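PDB 1UF3: TT1561 protein from Thermus thermophilus, which is of uncharacterised function but binds calcium ions and, as a member of the calcineurin-like metallophosphoesterase superfamily, is predicted to be a phosphoesterase. Local coordinates for residues T4-L9 against D216-K221; K151-H156 against K177-L182; A187-K192 against P204-E209. One frame throughout, in Å; residues are numbered along the deposited sequence.

Interaction 1: residues T4-L9 against D216-K221; sequences TVRYIL and DLRARK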
loop_
_atom_site.group_PDB
_atom_site.type_symbol
_atom_site.label_atom_id
_atom_site.label_comp_id
_atom_site.label_asym_id
_atom_site.label_seq_id
_atom_site.Cartn_x
_atom_site.Cartn_y
_atom_site.Cartn_z
ATOM N N THR A 4 -12.440 0.672 3.765
ATOM C CA THR A 4 -13.682 1.051 4.450
ATOM C C THR A 4 -13.518 2.347 5.219
ATOM O O THR A 4 -12.437 2.682 5.667
ATOM C CB THR A 4 -14.133 -0.003 5.468
ATOM O OG1 THR A 4 -12.969 -0.574 6.089
ATOM C CG2 THR A 4 -14.987 -1.056 4.823
ATOM N N VAL A 5 -14.600 3.084 5.363
ATOM C CA VAL A 5 -14.530 4.334 6.100
ATOM C C VAL A 5 -14.681 4.089 7.605
ATOM O O VAL A 5 -15.688 3.538 8.032
ATOM C CB VAL A 5 -15.658 5.265 5.685
ATOM C CG1 VAL A 5 -15.669 6.501 6.617
ATOM C CG2 VAL A 5 -15.491 5.656 4.224
ATOM N N ARG A 6 -13.684 4.492 8.388
ATOM C CA ARG A 6 -13.748 4.365 9.836
ATOM C C ARG A 6 -13.635 5.748 10.485
ATOM O O ARG A 6 -14.348 6.041 11.445
ATOM C CB ARG A 6 -12.628 3.470 10.395
ATOM C CG ARG A 6 -12.676 3.395 11.941
ATOM C CD ARG A 6 -11.807 2.280 12.573
ATOM N NE ARG A 6 -11.758 2.448 14.026
ATOM C CZ ARG A 6 -10.851 1.904 14.839
ATOM N NH1 ARG A 6 -9.892 1.121 14.359
ATOM N NH2 ARG A 6 -10.871 2.197 16.142
ATOM N N TYR A 7 -12.737 6.583 9.954
ATOM C CA TYR A 7 -12.518 7.924 10.473
ATOM C C TYR A 7 -12.992 8.987 9.508
ATOM O O TYR A 7 -12.691 8.937 8.313
ATOM C CB TYR A 7 -11.037 8.134 10.783
ATOM C CG TYR A 7 -10.543 7.169 11.812
ATOM C CD1 TYR A 7 -10.013 5.925 11.440
ATOM C CD2 TYR A 7 -10.698 7.449 13.175
ATOM C CE1 TYR A 7 -9.654 4.987 12.400
ATOM C CE2 TYR A 7 -10.355 6.513 14.141
ATOM C CZ TYR A 7 -9.836 5.280 13.746
ATOM O OH TYR A 7 -9.540 4.343 14.704
ATOM N N ILE A 8 -13.744 9.945 10.031
ATOM C CA ILE A 8 -14.271 11.023 9.217
ATOM C C ILE A 8 -13.823 12.374 9.746
ATOM O O ILE A 8 -14.025 12.683 10.936
ATOM C CB ILE A 8 -15.781 11.000 9.214
ATOM C CG1 ILE A 8 -16.302 9.680 8.639
ATOM C CG2 ILE A 8 -16.317 12.159 8.436
ATOM C CD1 ILE A 8 -17.771 9.513 8.943
ATOM N N LEU A 9 -13.197 13.165 8.869
ATOM C CA LEU A 9 -12.761 14.523 9.204
ATOM C C LEU A 9 -14.003 15.388 8.933
ATOM O O LEU A 9 -14.567 15.374 7.822
ATOM C CB LEU A 9 -11.590 14.931 8.301
ATOM C CG LEU A 9 -10.936 16.288 8.544
ATOM C CD1 LEU A 9 -10.414 16.351 9.968
ATOM C CD2 LEU A 9 -9.789 16.484 7.532
ATOM N N ASP A 216 -14.422 8.875 15.113
ATOM C CA ASP A 216 -14.076 7.463 15.043
ATOM C C ASP A 216 -15.437 6.769 15.036
ATOM O O ASP A 216 -16.060 6.579 16.097
ATOM C CB ASP A 216 -13.265 7.030 16.279
ATOM C CG ASP A 216 -12.970 5.530 16.285
ATOM O OD1 ASP A 216 -13.735 4.789 15.660
ATOM O OD2 ASP A 216 -11.985 5.097 16.903
ATOM N N LEU A 217 -15.913 6.414 13.847
ATOM C CA LEU A 217 -17.216 5.777 13.692
ATOM C C LEU A 217 -17.479 4.553 14.532
ATOM O O LEU A 217 -18.554 4.417 15.104
ATOM C CB LEU A 217 -17.460 5.390 12.234
ATOM C CG LEU A 217 -18.091 6.419 11.313
ATOM C CD1 LEU A 217 -18.018 5.911 9.882
ATOM C CD2 LEU A 217 -19.541 6.661 11.730
ATOM N N ARG A 218 -16.512 3.649 14.590
ATOM C CA ARG A 218 -16.697 2.427 15.350
ATOM C C ARG A 218 -16.811 2.685 16.843
ATOM O O ARG A 218 -17.571 2.013 17.525
ATOM C CB ARG A 218 -15.551 1.453 15.067
ATOM C CG ARG A 218 -15.454 1.062 13.598
ATOM C CD ARG A 218 -14.383 -0.008 13.376
ATOM N NE ARG A 218 -14.888 -1.325 13.719
ATOM C CZ ARG A 218 -14.128 -2.385 13.959
ATOM N NH1 ARG A 218 -12.811 -2.292 13.900
ATOM N NH2 ARG A 218 -14.699 -3.546 14.260
ATOM N N ALA A 219 -16.080 3.671 17.344
ATOM C CA ALA A 219 -16.114 3.989 18.776
ATOM C C ALA A 219 -17.090 5.096 19.175
ATOM O O ALA A 219 -17.319 5.311 20.370
ATOM C CB ALA A 219 -14.715 4.366 19.257
ATOM N N ARG A 220 -17.670 5.779 18.188
ATOM C CA ARG A 220 -18.562 6.897 18.450
ATOM C C ARG A 220 -17.834 7.853 19.384
ATOM O O ARG A 220 -18.394 8.356 20.370
ATOM C CB ARG A 220 -19.873 6.429 19.077
ATOM C CG ARG A 220 -20.664 5.558 18.145
ATOM C CD ARG A 220 -22.022 5.270 18.685
ATOM N NE ARG A 220 -22.780 4.492 17.718
ATOM C CZ ARG A 220 -22.422 3.278 17.311
ATOM N NH1 ARG A 220 -21.320 2.717 17.796
ATOM N NH2 ARG A 220 -23.157 2.633 16.417
ATOM N N LYS A 221 -16.562 8.076 19.068
ATOM C CA LYS A 221 -15.700 8.972 19.818
ATOM C C LYS A 221 -15.182 10.026 18.833
ATOM O O LYS A 221 -15.053 9.745 17.643
ATOM C CB LYS A 221 -14.504 8.220 20.400
ATOM C CG LYS A 221 -14.785 7.368 21.613
ATOM C CD LYS A 221 -13.474 6.784 22.143
ATOM C CE LYS A 221 -13.688 5.913 23.377
ATOM N NZ LYS A 221 -12.392 5.482 23.982
#
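Tyr7 and Asp216 form an antiparallel, non-hydrogen-bonded pair where strands 7-12 and 211-216 meet, and the next step outward is closed by Leu217 N donating to Arg6 O at 2.9 Å. Both side chains of the pair lie on the same face of the sheet and point the same way. The Asp216 carboxylate comes beside the Tyr7 ring, its CG 3.5 Å from CE2.

Arg6 reaches the same carboxylate. Its CG is anti to the backbone N (chi1 178°) and the chain is extended to NE; one face of the guanidinium is covered by Tyr7 CZ, offset toward the rim. NH2 makes a salt bridge to Asp216 OD2 at 3.2 Å, on the syn side, while NE gives OD1 a weak bond. Asp216 OD1 also accepts from Ala219 N, met from above the carboxylate plane, an Asx motif that ties the acid to its own turn. The Arg218 chain crosses Arg6 at about a right angle, CD to CD 3.5 Å. Leu217 supplies the apolar part, its CD1 3.7 Å from Ile8 CD1 and also near Val5 CG1.

Arg6 NH2 bonds Ala33 O and Arg218 NH2 bonds Ala62 O, both acceptors in the second subunit. The two guanidiniums are like charges with NH1 atoms 4.5 Å apart; Asp216 probably offsets part of that repulsion, which suits an acid to this turn at a subunit interface.

Interaction 2: residues K151-H156 against K177-L182; sequences KIFLFH and KTHNPL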
loop_
_atom_site.group_PDB
_atom_site.type_symbol
_atom_site.label_atom_id
_atom_site.label_comp_id
_atom_site.label_asym_id
_atom_site.label_seq_id
_atom_site.Cartn_x
_atom_site.Cartn_y
_atom_site.Cartn_z
ATOM N N LYS A 151 -27.126 4.336 8.070
ATOM C CA LYS A 151 -27.219 5.687 7.480
ATOM C C LYS A 151 -26.407 6.791 8.168
ATOM O O LYS A 151 -26.217 6.775 9.394
ATOM C CB LYS A 151 -28.680 6.135 7.418
ATOM C CG LYS A 151 -29.576 5.246 6.568
ATOM C CD LYS A 151 -31.046 5.595 6.765
ATOM C CE LYS A 151 -31.967 4.548 6.170
ATOM N NZ LYS A 151 -33.407 4.739 6.538
ATOM N N ILE A 152 -25.903 7.731 7.360
ATOM C CA ILE A 152 -25.145 8.892 7.850
ATOM C C ILE A 152 -25.879 10.104 7.266
ATOM O O ILE A 152 -25.991 10.239 6.041
ATOM C CB ILE A 152 -23.680 8.896 7.356
ATOM C CG1 ILE A 152 -22.917 7.706 7.959
ATOM C CG2 ILE A 152 -22.998 10.230 7.746
ATOM C CD1 ILE A 152 -21.419 7.678 7.674
ATOM N N PHE A 153 -26.419 10.948 8.146
ATOM C CA PHE A 153 -27.174 12.126 7.736
ATOM C C PHE A 153 -26.388 13.405 7.952
ATOM O O PHE A 153 -25.660 13.533 8.923
ATOM C CB PHE A 153 -28.488 12.257 8.539
ATOM C CG PHE A 153 -29.579 11.280 8.153
ATOM C CD1 PHE A 153 -29.418 10.372 7.101
ATOM C CD2 PHE A 153 -30.780 11.292 8.832
ATOM C CE1 PHE A 153 -30.441 9.509 6.748
ATOM C CE2 PHE A 153 -31.817 10.424 8.481
ATOM C CZ PHE A 153 -31.648 9.536 7.442
ATOM N N LEU A 154 -26.558 14.356 7.043
ATOM C CA LEU A 154 -25.905 15.664 7.163
ATOM C C LEU A 154 -27.003 16.719 7.163
ATOM O O LEU A 154 -27.802 16.789 6.245
ATOM C CB LEU A 154 -24.944 15.929 5.995
ATOM C CG LEU A 154 -23.491 15.510 6.215
ATOM C CD1 LEU A 154 -23.395 13.982 6.176
ATOM C CD2 LEU A 154 -22.596 16.145 5.148
ATOM N N PHE A 155 -27.075 17.520 8.212
ATOM C CA PHE A 155 -28.091 18.576 8.273
ATOM C C PHE A 155 -27.405 19.842 8.750
ATOM O O PHE A 155 -26.362 19.800 9.423
ATOM C CB PHE A 155 -29.173 18.321 9.330
ATOM C CG PHE A 155 -29.997 17.112 9.114
ATOM C CD1 PHE A 155 -30.055 16.127 10.111
ATOM C CD2 PHE A 155 -30.818 17.005 8.004
ATOM C CE1 PHE A 155 -30.928 15.070 10.002
ATOM C CE2 PHE A 155 -31.688 15.957 7.882
ATOM C CZ PHE A 155 -31.752 14.977 8.893
ATOM N N HIS A 156 -28.001 20.975 8.425
ATOM C CA HIS A 156 -27.432 22.191 8.943
ATOM C C HIS A 156 -28.120 22.422 10.306
ATOM O O HIS A 156 -27.466 22.691 11.309
ATOM C CB HIS A 156 -27.698 23.368 8.031
ATOM C CG HIS A 156 -27.181 24.651 8.593
ATOM N ND1 HIS A 156 -27.913 25.425 9.470
ATOM C CD2 HIS A 156 -25.957 25.224 8.514
ATOM C CE1 HIS A 156 -27.158 26.420 9.906
ATOM N NE2 HIS A 156 -25.965 26.318 9.342
ATOM N N LYS A 177 -35.241 10.170 14.773
ATOM C CA LYS A 177 -35.877 9.054 15.467
ATOM C C LYS A 177 -36.544 8.089 14.486
ATOM O O LYS A 177 -36.584 6.883 14.720
ATOM C CB LYS A 177 -36.917 9.565 16.474
ATOM C CG LYS A 177 -36.317 10.213 17.720
ATOM C CD LYS A 177 -37.412 10.696 18.676
ATOM C CE LYS A 177 -36.813 11.390 19.889
ATOM N NZ LYS A 177 -37.795 11.491 21.013
ATOM N N THR A 178 -37.064 8.619 13.384
ATOM C CA THR A 178 -37.721 7.772 12.384
ATOM C C THR A 178 -36.728 6.939 11.548
ATOM O O THR A 178 -36.919 5.739 11.344
ATOM C CB THR A 178 -38.579 8.634 11.437
ATOM O OG1 THR A 178 -39.494 9.422 12.212
ATOM C CG2 THR A 178 -39.373 7.761 10.479
ATOM N N HIS A 179 -35.666 7.575 11.071
ATOM C CA HIS A 179 -34.672 6.892 10.240
ATOM C C HIS A 179 -33.586 6.139 10.996
ATOM O O HIS A 179 -32.870 5.315 10.416
ATOM C CB HIS A 179 -34.032 7.903 9.289
ATOM C CG HIS A 179 -34.842 8.155 8.056
ATOM N ND1 HIS A 179 -34.813 7.308 6.963
ATOM C CD2 HIS A 179 -35.793 9.082 7.792
ATOM C CE1 HIS A 179 -35.721 7.699 6.087
ATOM N NE2 HIS A 179 -36.330 8.770 6.566
ATOM N N ASN A 180 -33.451 6.433 12.284
ATOM C CA ASN A 180 -32.453 5.785 13.104
ATOM C C ASN A 180 -31.069 5.732 12.473
ATOM O O ASN A 180 -30.430 4.670 12.418
ATOM C CB ASN A 180 -32.935 4.383 13.462
ATOM C CG ASN A 180 -34.160 4.421 14.358
ATOM O OD1 ASN A 180 -34.092 4.901 15.499
ATOM N ND2 ASN A 180 -35.289 3.939 13.850
ATOM N N PRO A 181 -30.576 6.885 11.995
ATOM C CA PRO A 181 -29.247 6.875 11.388
ATOM C C PRO A 181 -28.202 6.561 12.411
ATOM O O PRO A 181 -28.390 6.801 13.607
ATOM C CB PRO A 181 -29.086 8.296 10.850
ATOM C CG PRO A 181 -29.983 9.120 11.800
ATOM C CD PRO A 181 -31.195 8.228 11.920
ATOM N N LEU A 182 -27.091 6.036 11.926
ATOM C CA LEU A 182 -25.964 5.699 12.742
ATOM C C LEU A 182 -25.235 6.950 13.211
ATOM O O LEU A 182 -24.811 7.033 14.365
ATOM C CB LEU A 182 -25.008 4.843 11.941
ATOM C CG LEU A 182 -23.730 4.499 12.674
ATOM C CD1 LEU A 182 -24.078 3.490 13.743
ATOM C CD2 LEU A 182 -22.700 3.907 11.695
HETATM O O HOH W 1 -28.675 3.592 10.179
#
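Lys151 and Leu182 are joined by a backbone hydrogen bond, Leu182 N to Lys151 O at 2.8 Å, made where the chain leaves helix 170-179 and turns back to run beside strand 151-155. A water adds a second backbone link: it accepts from Lys151 N and donates to Asn180 O. Asn180 has positive phi, a conformation asparagine tolerates better than most residues, and there the chain leaves the helix.

The polar side-chain contact is Lys151 NZ donating to His179 ND1 at 3.0 Å. The lysine chain is extended beyond CG, and its ammonium arrives at the edge of the imidazole, only 7° out of the ring plane. Since ND1 accepts this bond, the histidine is probably neutral, with a nearby positive charge likely to disfavour its protonation.

The aromatic and apolar contacts centre on Phe153. Its edge is turned toward the face of His179 in an offset edge-to-face pair, with centroids 5.4 Å apart and planes at 64°; the Phe153 rim atom CZ comes to 3.4 Å from His179 CB. Over one face of the phenyl ring sits Pro181, whose CB makes a CH-pi contact 4.0 Å from the ring centroid and 11° off its normal. Pro181 CG lies against CD2 of the same ring. A proline suits this place because its compact ring can lie across the phenyl face and it needs no partner for a backbone N-H.

Trp144 completes the cluster, stacking on His179 and making a cation-pi contact with Lys151, while Leu140 of helix 133-140 also packs on the histidine. Together the two segments belong to a beta-alpha-beta unit, in which strand 151-155 is followed by helix 170-179 and then by the parallel strand 183-186, bonded to Phe153 through its backbone.

Interaction 3: residues A187-K192 against P204-E209; sequences AGKGQK and PGDLSE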
loop_
_atom_site.group_PDB
_atom_site.type_symbol
_atom_site.label_atom_id
_atom_site.label_comp_id
_atom_site.label_asym_id
_atom_site.label_seq_id
_atom_site.Cartn_x
_atom_site.Cartn_y
_atom_site.Cartn_z
ATOM N N ALA A 187 -24.489 21.461 11.930
ATOM C CA ALA A 187 -23.691 22.675 12.057
ATOM C C ALA A 187 -23.701 23.186 13.501
ATOM O O ALA A 187 -24.676 23.024 14.222
ATOM C CB ALA A 187 -24.250 23.764 11.126
ATOM N N GLY A 188 -22.612 23.806 13.919
ATOM C CA GLY A 188 -22.583 24.353 15.261
ATOM C C GLY A 188 -21.191 24.685 15.741
ATOM O O GLY A 188 -20.208 24.144 15.232
ATOM N N LYS A 189 -21.114 25.578 16.727
ATOM C CA LYS A 189 -19.837 25.989 17.310
ATOM C C LYS A 189 -19.614 25.179 18.580
ATOM O O LYS A 189 -20.556 24.911 19.321
ATOM C CB LYS A 189 -19.846 27.495 17.624
ATOM C CG LYS A 189 -19.884 28.378 16.374
ATOM C CD LYS A 189 -19.926 29.871 16.712
ATOM C CE LYS A 189 -21.269 30.270 17.308
ATOM N NZ LYS A 189 -21.242 31.676 17.784
ATOM N N GLY A 190 -18.366 24.779 18.811
ATOM C CA GLY A 190 -18.032 23.973 19.973
ATOM C C GLY A 190 -18.229 22.501 19.660
ATOM O O GLY A 190 -19.372 22.026 19.605
ATOM N N GLN A 191 -17.135 21.770 19.456
ATOM C CA GLN A 191 -17.261 20.356 19.129
ATOM C C GLN A 191 -17.899 19.630 20.304
ATOM O O GLN A 191 -17.515 19.842 21.449
ATOM C CB GLN A 191 -15.897 19.719 18.826
ATOM C CG GLN A 191 -15.058 20.443 17.781
ATOM C CD GLN A 191 -14.157 21.499 18.404
ATOM O OE1 GLN A 191 -14.595 22.282 19.253
ATOM N NE2 GLN A 191 -12.906 21.526 17.991
ATOM N N LYS A 192 -18.883 18.785 20.016
ATOM C CA LYS A 192 -19.538 18.015 21.062
ATOM C C LYS A 192 -20.444 16.987 20.427
ATOM O O LYS A 192 -20.749 17.057 19.231
ATOM C CB LYS A 192 -20.360 18.912 21.986
ATOM C CG LYS A 192 -21.749 19.201 21.502
ATOM C CD LYS A 192 -21.865 20.582 20.938
ATOM C CE LYS A 192 -21.655 21.637 22.001
ATOM N NZ LYS A 192 -21.721 22.990 21.389
ATOM N N PRO A 204 -19.528 18.803 14.775
ATOM C CA PRO A 204 -18.094 18.751 14.511
ATOM C C PRO A 204 -17.299 20.007 14.775
ATOM O O PRO A 204 -16.083 19.952 14.888
ATOM C CB PRO A 204 -18.042 18.319 13.050
ATOM C CG PRO A 204 -19.231 18.996 12.476
ATOM C CD PRO A 204 -20.297 18.708 13.521
ATOM N N GLY A 205 -17.983 21.138 14.878
ATOM C CA GLY A 205 -17.270 22.382 15.105
ATOM C C GLY A 205 -17.551 23.393 14.004
ATOM O O GLY A 205 -18.149 23.068 12.966
ATOM N N ASP A 206 -17.106 24.627 14.229
ATOM C CA ASP A 206 -17.312 25.706 13.276
ATOM C C ASP A 206 -15.937 26.090 12.704
ATOM O O ASP A 206 -15.078 26.602 13.443
ATOM C CB ASP A 206 -17.957 26.894 14.013
ATOM C CG ASP A 206 -18.402 27.974 13.080
ATOM O OD1 ASP A 206 -17.601 28.329 12.209
ATOM O OD2 ASP A 206 -19.542 28.458 13.212
ATOM N N LEU A 207 -15.714 25.837 11.408
ATOM C CA LEU A 207 -14.416 26.140 10.790
ATOM C C LEU A 207 -14.124 27.647 10.755
ATOM O O LEU A 207 -12.961 28.060 10.708
ATOM C CB LEU A 207 -14.332 25.580 9.358
ATOM C CG LEU A 207 -13.088 24.780 8.936
ATOM C CD1 LEU A 207 -12.755 25.079 7.491
ATOM C CD2 LEU A 207 -11.913 25.082 9.795
ATOM N N SER A 208 -15.173 28.459 10.746
ATOM C CA SER A 208 -14.995 29.912 10.761
ATOM C C SER A 208 -14.326 30.277 12.088
ATOM O O SER A 208 -13.703 31.324 12.208
ATOM C CB SER A 208 -16.343 30.641 10.647
ATOM O OG SER A 208 -17.047 30.615 11.878
ATOM N N GLU A 209 -14.459 29.396 13.079
ATOM C CA GLU A 209 -13.848 29.613 14.386
ATOM C C GLU A 209 -12.622 28.722 14.462
ATOM O O GLU A 209 -12.010 28.584 15.527
ATOM C CB GLU A 209 -14.816 29.243 15.510
ATOM C CG GLU A 209 -16.182 29.917 15.439
ATOM C CD GLU A 209 -16.125 31.432 15.642
ATOM O OE1 GLU A 209 -17.192 32.074 15.576
ATOM O OE2 GLU A 209 -15.024 31.977 15.861
#
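Two connecting loops meet here. Segment 187-192 leads from strand 183-186 to strand 192-196 and stays within one sheet; segment 204-209, after strand 199-203, carries the chain into strand 211-216 of the other sheet. No hydrogen bond joins the two segments. The backbones come close through glycines: Gly188 O lies 3.0 Å from Gly205 C. Gly205 has phi 122°, and a side chain on it would run into Gln191 CG as well as the preceding carbonyl; Gly188 and Gly190 likewise adopt backbone angles that favour glycine.

Gln191 CG, anti to the carbonyl carbon (chi1 -52°), rests 3.1 Å from Pro204 O; the bend at chi2 then turns CD aside. Its amide is held outside the contact, NE2 donating to Tyr212 O. Lys189 and Asp206 run side by side, pointing the same way, and touch through the lysine's aliphatic part: CG lies 3.4 Å from Asp206 CB and also close to OD2. Glu209 crosses the same chain obliquely, with OE1 3.7 Å from Lys189 CD. Lys189 NZ stops 4.6 Å from Glu209 OE1, too far for a salt bridge.

Within its own loop Asp206 OD1 accepts a weak bond from Ser208 N at the start of the 3-10 turn 207-209, and Glu209 N returns to Asp206 O. Asp206 N and Gly190 N both donate to Glu211 OE1, so one carboxylate oxygen bridges the two loops. The direct contact is therefore mostly van der Waals packing, with polar links supplied by neighbours, while the acidic groups near Lys189 probably favour its ammonium only through longer-range attraction.

Interactions 2 and 3 both fall within the chain between 4-9 and 216-221, in series. Interactions 1 and 2 touch through apolar side chains: Ile8 CD1 is 4.3 Å from Ile152 CD1 across the two sheets, and in the flanking loops Leu217 CD2 is 4.2 Å from Leu182 CD2. Interactions 2 and 3 join through a probable hydrogen bond between Ala187 N and His156 O, 3.3 Å long, whereas interactions 1 and 3 stay about 6 Å apart at their nearest atoms. The Tyr7 side chain of interaction 1 is about 5 Å from a bound calcium ion, and Asp34, a calcium ligand, accepts from Arg6 N and Tyr7 N. Interaction 3 is away from the known calcium sites.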